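Local coordinates for beta-lactamase II (PDB 6V72), which probably hydrolyses beta-lactams to substituted beta-amino acids as a zinc-dependent class B beta-lactamase, and here carries calcium ions but no zinc, at residues I19-G23 and E24-S28; T70-Q73 and T74-I77; T146-A149 and A150-L153; R210-A213 and A214-D218. One frame throughout, in Å; residues are numbered along the deposited sequence.

Contact 1. Residues I19-G23 and E24-S28; sequences IIRFG and EVSFS
The ring of Phe-27 lies next to the base of the Phe-22 side chain. Phe-27 CE2 meets Phe-22 CB at 3.9 Å, and that CB sits at the ring edge, in plane. One ring face is taken by CG1 of Val-25, offset toward the rim. CG of Phe-22 is anti to its backbone N (chi1 -175°), which carries its ring away from the second strand and toward helix 71-84. Phe-27 stacks on Trp-80 of that helix, and Phe-22 meets the same indole.

The other face carries Arg-21 and Ser-26. Next to them, Ile-19 CG2 presses on Ser-26 CB at 3.4 Å, a tight carbon contact. The Arg-21 chain bends at chi2 and chi3 and folds over the neighbouring strand, where CD comes 3.3 Å from Val-25 O. Arg-21 NE lies near Ser-26 OG, but the angle is too poor for a bond. Both side chains turn instead to Glu-14, Arg-21 by a salt bridge and Ser-26 by a hydrogen bond.

The backbones pair antiparallel. Ile-20 N gives to Phe-27 O at 2.9 Å, and Phe-27 N returns to Ile-20 O at 2.7 Å. Phe-22 and Val-25 form the next hydrogen-bonded pair. Gly-23 has positive phi, as its place in the turn requires. This is a beta hairpin with a two-residue loop, Gly-23 and Glu-24, in a type II' turn, at the edge of the larger sheet.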
# COMPACT_ATOMS: atom_id res chain seq x y z
N ILE A 19 21.36 17.68 10.60
CA ILE A 19 21.46 16.30 11.04
C ILE A 19 22.82 16.06 11.66
O ILE A 19 23.85 16.45 11.10
CB ILE A 19 21.23 15.33 9.86
CG1 ILE A 19 19.82 15.49 9.30
CG2 ILE A 19 21.54 13.94 10.28
CD1 ILE A 19 18.74 15.00 10.19
N ILE A 20 22.81 15.42 12.82
CA ILE A 20 24.01 14.94 13.49
C ILE A 20 24.08 13.44 13.28
O ILE A 20 23.08 12.74 13.50
CB ILE A 20 23.97 15.27 14.99
CG1 ILE A 20 23.91 16.78 15.17
CG2 ILE A 20 25.18 14.68 15.69
CD1 ILE A 20 23.65 17.19 16.57
N ARG A 21 25.23 12.94 12.86
CA ARG A 21 25.39 11.55 12.49
C ARG A 21 26.17 10.83 13.58
O ARG A 21 27.19 11.34 14.06
CB ARG A 21 26.10 11.45 11.13
CG ARG A 21 26.06 10.09 10.48
CD ARG A 21 24.65 9.73 10.02
NE ARG A 21 24.09 10.70 9.07
CZ ARG A 21 24.26 10.64 7.75
NH1 ARG A 21 25.01 9.68 7.21
NH2 ARG A 21 23.70 11.55 6.96
N PHE A 22 25.70 9.66 13.98
CA PHE A 22 26.40 8.80 14.94
C PHE A 22 26.26 7.38 14.43
O PHE A 22 25.17 6.82 14.47
CB PHE A 22 25.80 8.94 16.34
CG PHE A 22 26.54 8.18 17.41
CD1 PHE A 22 27.79 8.59 17.83
CD2 PHE A 22 25.98 7.07 18.01
CE1 PHE A 22 28.47 7.90 18.82
CE2 PHE A 22 26.65 6.38 19.00
CZ PHE A 22 27.90 6.80 19.41
N GLY A 23 27.35 6.81 13.93
CA GLY A 23 27.25 5.54 13.22
C GLY A 23 26.26 5.65 12.06
O GLY A 23 26.34 6.57 11.23
N GLU A 24 25.31 4.72 12.01
CA GLU A 24 24.26 4.71 11.00
C GLU A 24 23.05 5.56 11.38
O GLU A 24 22.06 5.56 10.65
CB GLU A 24 23.79 3.28 10.72
CG GLU A 24 24.84 2.32 10.18
CD GLU A 24 24.42 0.87 10.37
OE1 GLU A 24 25.13 0.12 11.07
OE2 GLU A 24 23.35 0.47 9.84
N VAL A 25 23.08 6.23 12.53
CA VAL A 25 21.90 6.94 13.02
C VAL A 25 22.04 8.42 12.70
O VAL A 25 23.10 9.02 12.89
CB VAL A 25 21.70 6.75 14.53
CG1 VAL A 25 20.36 7.38 14.99
CG2 VAL A 25 21.78 5.28 14.89
N SER A 26 20.95 9.01 12.22
CA SER A 26 20.87 10.45 12.03
C SER A 26 20.02 11.04 13.15
O SER A 26 18.87 10.63 13.34
CB SER A 26 20.24 10.77 10.67
OG SER A 26 21.10 10.37 9.61
N PHE A 27 20.56 12.00 13.89
CA PHE A 27 19.83 12.64 14.98
C PHE A 27 19.46 14.07 14.60
O PHE A 27 20.29 14.81 14.07
CB PHE A 27 20.65 12.66 16.27
CG PHE A 27 20.76 11.32 16.94
CD1 PHE A 27 19.70 10.80 17.68
CD2 PHE A 27 21.93 10.59 16.84
CE1 PHE A 27 19.80 9.57 18.30
CE2 PHE A 27 22.05 9.36 17.47
CZ PHE A 27 20.99 8.85 18.20
N SER A 28 18.24 14.47 14.92
CA SER A 28 17.87 15.87 14.76
C SER A 28 17.05 16.30 15.96
O SER A 28 16.34 15.50 16.56
CB SER A 28 17.10 16.13 13.46
OG SER A 28 16.04 15.23 13.29

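Contact 2. Residues T70-Q73 and T74-I77. With CA (calcium ion), chain C.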
# COMPACT_ATOMS: atom_id res chain seq x y z
N THR A 70 17.30 -1.94 12.97
CA THR A 70 18.09 -3.12 13.30
C THR A 70 18.58 -3.05 14.74
O THR A 70 18.59 -1.98 15.37
CB THR A 70 19.30 -3.28 12.38
OG1 THR A 70 20.25 -2.24 12.62
CG2 THR A 70 18.88 -3.23 10.92
N ASP A 71 18.99 -4.22 15.25
CA ASP A 71 19.68 -4.30 16.54
C ASP A 71 20.92 -3.42 16.58
O ASP A 71 21.13 -2.68 17.55
CB ASP A 71 20.04 -5.75 16.88
CG ASP A 71 20.55 -6.57 15.66
OD1 ASP A 71 21.02 -6.03 14.63
OD2 ASP A 71 20.49 -7.82 15.78
N GLU A 72 21.75 -3.49 15.54
CA GLU A 72 22.99 -2.71 15.56
C GLU A 72 22.71 -1.22 15.61
O GLU A 72 23.39 -0.46 16.32
CB GLU A 72 23.85 -3.03 14.34
CG GLU A 72 24.34 -4.46 14.31
CD GLU A 72 25.12 -4.80 15.56
OE1 GLU A 72 26.10 -4.08 15.87
OE2 GLU A 72 24.71 -5.75 16.26
N GLN A 73 21.69 -0.77 14.88
CA GLN A 73 21.35 0.64 14.93
C GLN A 73 20.78 1.00 16.29
O GLN A 73 21.03 2.10 16.82
CB GLN A 73 20.35 0.99 13.83
CG GLN A 73 20.92 0.97 12.42
CD GLN A 73 19.82 0.83 11.38
OE1 GLN A 73 18.66 0.60 11.72
NE2 GLN A 73 20.18 1.00 10.11
N THR A 74 19.95 0.12 16.85
CA THR A 74 19.36 0.41 18.15
C THR A 74 20.44 0.51 19.21
O THR A 74 20.40 1.39 20.08
CB THR A 74 18.32 -0.66 18.49
OG1 THR A 74 17.30 -0.63 17.47
CG2 THR A 74 17.65 -0.37 19.82
N GLU A 75 21.46 -0.35 19.12
CA GLU A 75 22.60 -0.25 20.02
C GLU A 75 23.28 1.11 19.90
O GLU A 75 23.74 1.69 20.90
CB GLU A 75 23.61 -1.38 19.73
CG GLU A 75 23.11 -2.76 20.12
CD GLU A 75 23.88 -3.90 19.45
OE1 GLU A 75 24.89 -3.65 18.76
OE2 GLU A 75 23.45 -5.06 19.58
N GLN A 76 23.34 1.66 18.68
CA GLN A 76 23.97 2.97 18.52
C GLN A 76 23.15 4.07 19.17
O GLN A 76 23.72 5.01 19.74
CB GLN A 76 24.21 3.26 17.04
CG GLN A 76 25.30 2.36 16.49
CD GLN A 76 25.61 2.56 15.03
OE1 GLN A 76 24.78 3.04 14.26
NE2 GLN A 76 26.83 2.18 14.63
N ILE A 77 21.81 3.99 19.12
CA ILE A 77 20.99 4.98 19.82
C ILE A 77 21.26 4.92 21.32
O ILE A 77 21.43 5.95 21.98
CB ILE A 77 19.50 4.77 19.52
CG1 ILE A 77 19.21 4.92 18.04
CG2 ILE A 77 18.66 5.78 20.28
CD1 ILE A 77 17.81 4.43 17.65
CA CA C . 27.02 -3.15 17.87
O HOH W 1 26.03 -1.09 17.19
O HOH W 2 27.50 -2.52 20.05
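Glu-72 and Glu-75 meet through a calcium ion. Glu-72 OE1 and Glu-75 OE1 each bind it at 2.4 Å, and two waters also bind the ion. The two side chains run side by side and point the same way, but their carboxylate planes stand 89° apart. Glu-72 bends at chi2 (-56°), which brings its carboxylate beside that of Glu-75. Glu-75 instead reaches out extended beyond CG. Glu-72 OE1 and Glu-75 OE1 are 3.2 Å apart, and the ion probably offsets the repulsion between the two charges. One calcium-bound water also donates to Glu-72 O, tying the ion to the backbone.

Capping bonds start the helix. Gln-73 N gives to Thr-70 OG1 at 3.1 Å, and Thr-70 N gives a weak bond back to Gln-73 OE1. This is a capping box, at the N-terminus of helix 71-84 in the beta-alpha-beta unit of strands 61-65 and 89-93. Within the first turn, Asp-71 OD1 accepts from Glu-72 N.

Thr-70 O is gripped twice by one residue. Thr-74 N and Thr-74 OG1 reach it from opposite faces of its plane, the hydroxyl at 2.8 Å. The same hydroxyl is bonded to Ala-68 N. Further main-chain bonds follow the helix, with Glu-75 N on Asp-71 O at 2.8 Å and Ile-77 N on Gln-73 O. On the hairpin side, Gln-76 OE1 accepts from Glu-24 N, while Gln-73 NE2 gives to Glu-24 OE2.

Contact 3. Residues T146-A149 and A150-L153; sequences TGEA and AQSL. With CA (calcium ion), chain D.
A calcium site joins Glu-148 and Gln-151 on the short helix 147-153, one turn apart. Glu-148 binds in a bidentate way, OE1 at 2.5 Å and OE2 more loosely at 2.7 Å. Gln-151 OE1 adds a single bond of 2.4 Å. The side chains lie side by side and point the same way, with carboxylate and amide planes 68° apart. Glu-148 bends at chi2 (-63°) to bring its carboxylate round to the ion, while Gln-151 reaches it as an extended chain, its CG anti to the backbone N.

Ser-152 serves both metal and helix. Its OG accepts from the calcium-bound water at 2.8 Å and donates to Glu-148 O at 2.7 Å. Ser-152 N also donates to that carbonyl, from the opposite face of its plane. A metal ligand's own backbone is therefore held twice. Gln-151 N bonds Gly-147 O, and Leu-153 N bonds Ala-149 O at 3.0 Å. Ala-149 CB lies beside Leu-153 CD1.

These two apolar side chains face the large sheet. Both touch Trp-116 of strand 114-117; Ala-149 also meets Ile-137 of strand 135-139, and Leu-153 reaches Ala-91 and Val-93 of strand 89-93.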
# COMPACT_ATOMS: atom_id res chain seq x y z
N THR A 146 -2.20 5.11 32.11
CA THR A 146 -2.24 5.39 33.54
C THR A 146 -1.20 4.52 34.21
O THR A 146 -0.44 3.81 33.55
CB THR A 146 -3.63 5.12 34.13
OG1 THR A 146 -3.65 5.45 35.55
CG2 THR A 146 -4.00 3.63 33.89
N GLY A 147 -1.14 4.60 35.53
CA GLY A 147 -0.29 3.67 36.24
C GLY A 147 1.19 3.82 35.92
O GLY A 147 1.70 4.91 35.63
N GLU A 148 1.88 2.66 35.97
CA GLU A 148 3.34 2.65 35.85
C GLU A 148 3.81 3.17 34.50
O GLU A 148 4.85 3.83 34.42
CB GLU A 148 3.87 1.24 36.10
CG GLU A 148 3.98 0.88 37.55
CD GLU A 148 4.99 1.74 38.31
OE1 GLU A 148 5.93 2.27 37.68
OE2 GLU A 148 4.82 1.89 39.53
N ALA A 149 3.08 2.87 33.41
CA ALA A 149 3.49 3.38 32.11
C ALA A 149 3.48 4.91 32.10
O ALA A 149 4.42 5.55 31.61
CB ALA A 149 2.57 2.84 31.00
N ALA A 150 2.43 5.52 32.64
CA ALA A 150 2.35 6.97 32.65
C ALA A 150 3.45 7.59 33.50
O ALA A 150 4.04 8.60 33.10
CB ALA A 150 0.97 7.40 33.15
N GLN A 151 3.74 6.99 34.66
CA GLN A 151 4.82 7.50 35.50
C GLN A 151 6.17 7.31 34.84
O GLN A 151 7.02 8.21 34.87
CB GLN A 151 4.80 6.79 36.85
CG GLN A 151 5.77 7.37 37.88
CD GLN A 151 5.77 6.57 39.17
OE1 GLN A 151 6.06 5.38 39.17
NE2 GLN A 151 5.43 7.21 40.27
N SER A 152 6.40 6.13 34.27
CA SER A 152 7.73 5.76 33.81
C SER A 152 8.12 6.43 32.51
O SER A 152 9.31 6.58 32.24
CB SER A 152 7.83 4.24 33.63
OG SER A 152 7.51 3.55 34.84
N LEU A 153 7.14 6.83 31.70
CA LEU A 153 7.44 7.39 30.39
C LEU A 153 7.19 8.88 30.34
O LEU A 153 7.45 9.50 29.31
CB LEU A 153 6.60 6.68 29.32
CG LEU A 153 6.96 5.17 29.27
CD1 LEU A 153 5.93 4.33 28.54
CD2 LEU A 153 8.34 4.96 28.64
CA CA D . 7.16 3.31 39.52
O HOH W 3 8.28 4.08 37.45

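Contact 4. Residues R210-A213 and A214-D218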
# COMPACT_ATOMS: atom_id res chain seq x y z
N ARG A 210 -9.04 10.66 13.91
CA ARG A 210 -9.73 11.77 14.56
C ARG A 210 -9.46 11.77 16.06
O ARG A 210 -9.35 12.84 16.67
CB ARG A 210 -11.24 11.67 14.33
CG ARG A 210 -11.68 11.80 12.88
CD ARG A 210 -13.22 11.89 12.80
NE ARG A 210 -13.64 11.78 11.41
CZ ARG A 210 -14.12 10.68 10.84
NH1 ARG A 210 -14.34 9.58 11.57
NH2 ARG A 210 -14.40 10.67 9.54
N ASN A 211 -9.42 10.58 16.67
CA ASN A 211 -9.15 10.48 18.10
C ASN A 211 -7.76 11.01 18.44
O ASN A 211 -7.59 11.75 19.41
CB ASN A 211 -9.27 9.02 18.54
CG ASN A 211 -10.71 8.51 18.50
OD1 ASN A 211 -11.67 9.30 18.48
ND2 ASN A 211 -10.87 7.20 18.52
N PHE A 212 -6.76 10.63 17.65
CA PHE A 212 -5.40 11.16 17.82
C PHE A 212 -5.38 12.68 17.70
O PHE A 212 -4.76 13.38 18.52
CB PHE A 212 -4.47 10.52 16.78
CG PHE A 212 -3.09 11.15 16.70
CD1 PHE A 212 -2.14 10.93 17.68
CD2 PHE A 212 -2.74 11.94 15.61
CE1 PHE A 212 -0.87 11.49 17.58
CE2 PHE A 212 -1.47 12.51 15.50
CZ PHE A 212 -0.53 12.28 16.50
N ALA A 213 -6.04 13.22 16.67
CA ALA A 213 -6.06 14.67 16.47
C ALA A 213 -6.68 15.38 17.67
O ALA A 213 -6.23 16.47 18.05
CB ALA A 213 -6.83 15.01 15.19
N ALA A 214 -7.71 14.78 18.27
CA ALA A 214 -8.38 15.39 19.42
C ALA A 214 -7.62 15.19 20.71
O ALA A 214 -7.76 16.00 21.64
CB ALA A 214 -9.79 14.80 19.57
N ALA A 215 -6.83 14.12 20.80
CA ALA A 215 -6.01 13.88 21.99
C ALA A 215 -4.90 14.90 22.10
O ALA A 215 -4.51 15.29 23.22
CB ALA A 215 -5.42 12.46 21.92
N PHE A 216 -4.34 15.31 20.96
CA PHE A 216 -3.25 16.29 20.91
C PHE A 216 -3.69 17.43 20.01
O PHE A 216 -3.17 17.60 18.90
CB PHE A 216 -1.97 15.63 20.40
CG PHE A 216 -1.53 14.46 21.23
CD1 PHE A 216 -1.08 14.65 22.53
CD2 PHE A 216 -1.62 13.16 20.73
CE1 PHE A 216 -0.71 13.57 23.32
CE2 PHE A 216 -1.25 12.08 21.51
CZ PHE A 216 -0.79 12.29 22.81
N PRO A 217 -4.64 18.25 20.48
CA PRO A 217 -5.32 19.19 19.57
C PRO A 217 -4.53 20.43 19.23
O PRO A 217 -4.86 21.10 18.25
CB PRO A 217 -6.60 19.57 20.34
CG PRO A 217 -6.19 19.46 21.80
CD PRO A 217 -5.21 18.27 21.84
N ASP A 218 -3.49 20.77 20.00
CA ASP A 218 -2.79 22.03 19.81
C ASP A 218 -1.41 21.86 19.19
O ASP A 218 -0.85 22.85 18.71
CB ASP A 218 -2.66 22.77 21.16
CG ASP A 218 -4.00 23.01 21.82
OD1 ASP A 218 -4.93 23.45 21.11
OD2 ASP A 218 -4.15 22.75 23.04
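Phe-212 and Phe-216 cross at about a right angle at the end of helix 205-215. CE1 of Phe-212 meets CD2 of Phe-216 at 3.6 Å. The ring centroids are 5.7 Å apart and the planes are turned by 66°, an oblique pair. Phe-212 CD1 lies at the edge of the Phe-216 ring, in its plane. On one face of that ring sits Ala-215 CB, offset toward the rim. Phe-212 places CG anti to the backbone N (chi1 170°), which sends its ring outward from the helix, to where Phe-216 meets it. Phe-216 keeps CG beside its own N (chi1 -57°).

The backbone sets this spacing. Phe-216 N gives the last helical bond, to Phe-212 O at 3.1 Å, and Phe-216 is the first residue to leave helical phi/psi. Ala-215 N bonds Asn-211 O at 2.9 Å and Ala-214 N bonds Arg-210 O. Ala-213 O meets no N-H in Pro-217, but Pro-217 CA comes within 3.2 Å in a CA-H...O contact, and Arg-232 gives that carbonyl a weak hydrogen bond.

Both rings are buried against Thr-171 of strand 171-174. Trp-144 meets the Phe-216 ring, and Phe-212 packs on Ile-235 of helix 233-243. Arg-210 bonds Gln-207 and forms a salt bridge with Glu-243, a residue of another calcium site. This is a helix C-terminus ended by a Phe-Pro step, in the beta-alpha-beta unit between strands 179-181 and 221-223.

How the contacts relate
All four contacts are local. Contact 1 is a beta hairpin, whereas the other three follow helices. Contacts 1 and 2 touch directly, since the hairpin turn meets the first turns of helix 71-84. Contacts 2 and 3 each place a calcium ion on ligands three residues apart, one with two carboxylates, the other with a carboxylate and an amide. These ligands lie at the surface: Glu-72, Glu-148 and Gln-151 are exposed, Glu-75 partly so. Val-25 and Phe-27 of contact 1 and the two rings of contact 4 are buried. Contact 4 lies opposite contacts 1 and 2 across the chain's centre, on a helix packed against the smaller sheet. Contacts 1 to 3 belong with the larger one.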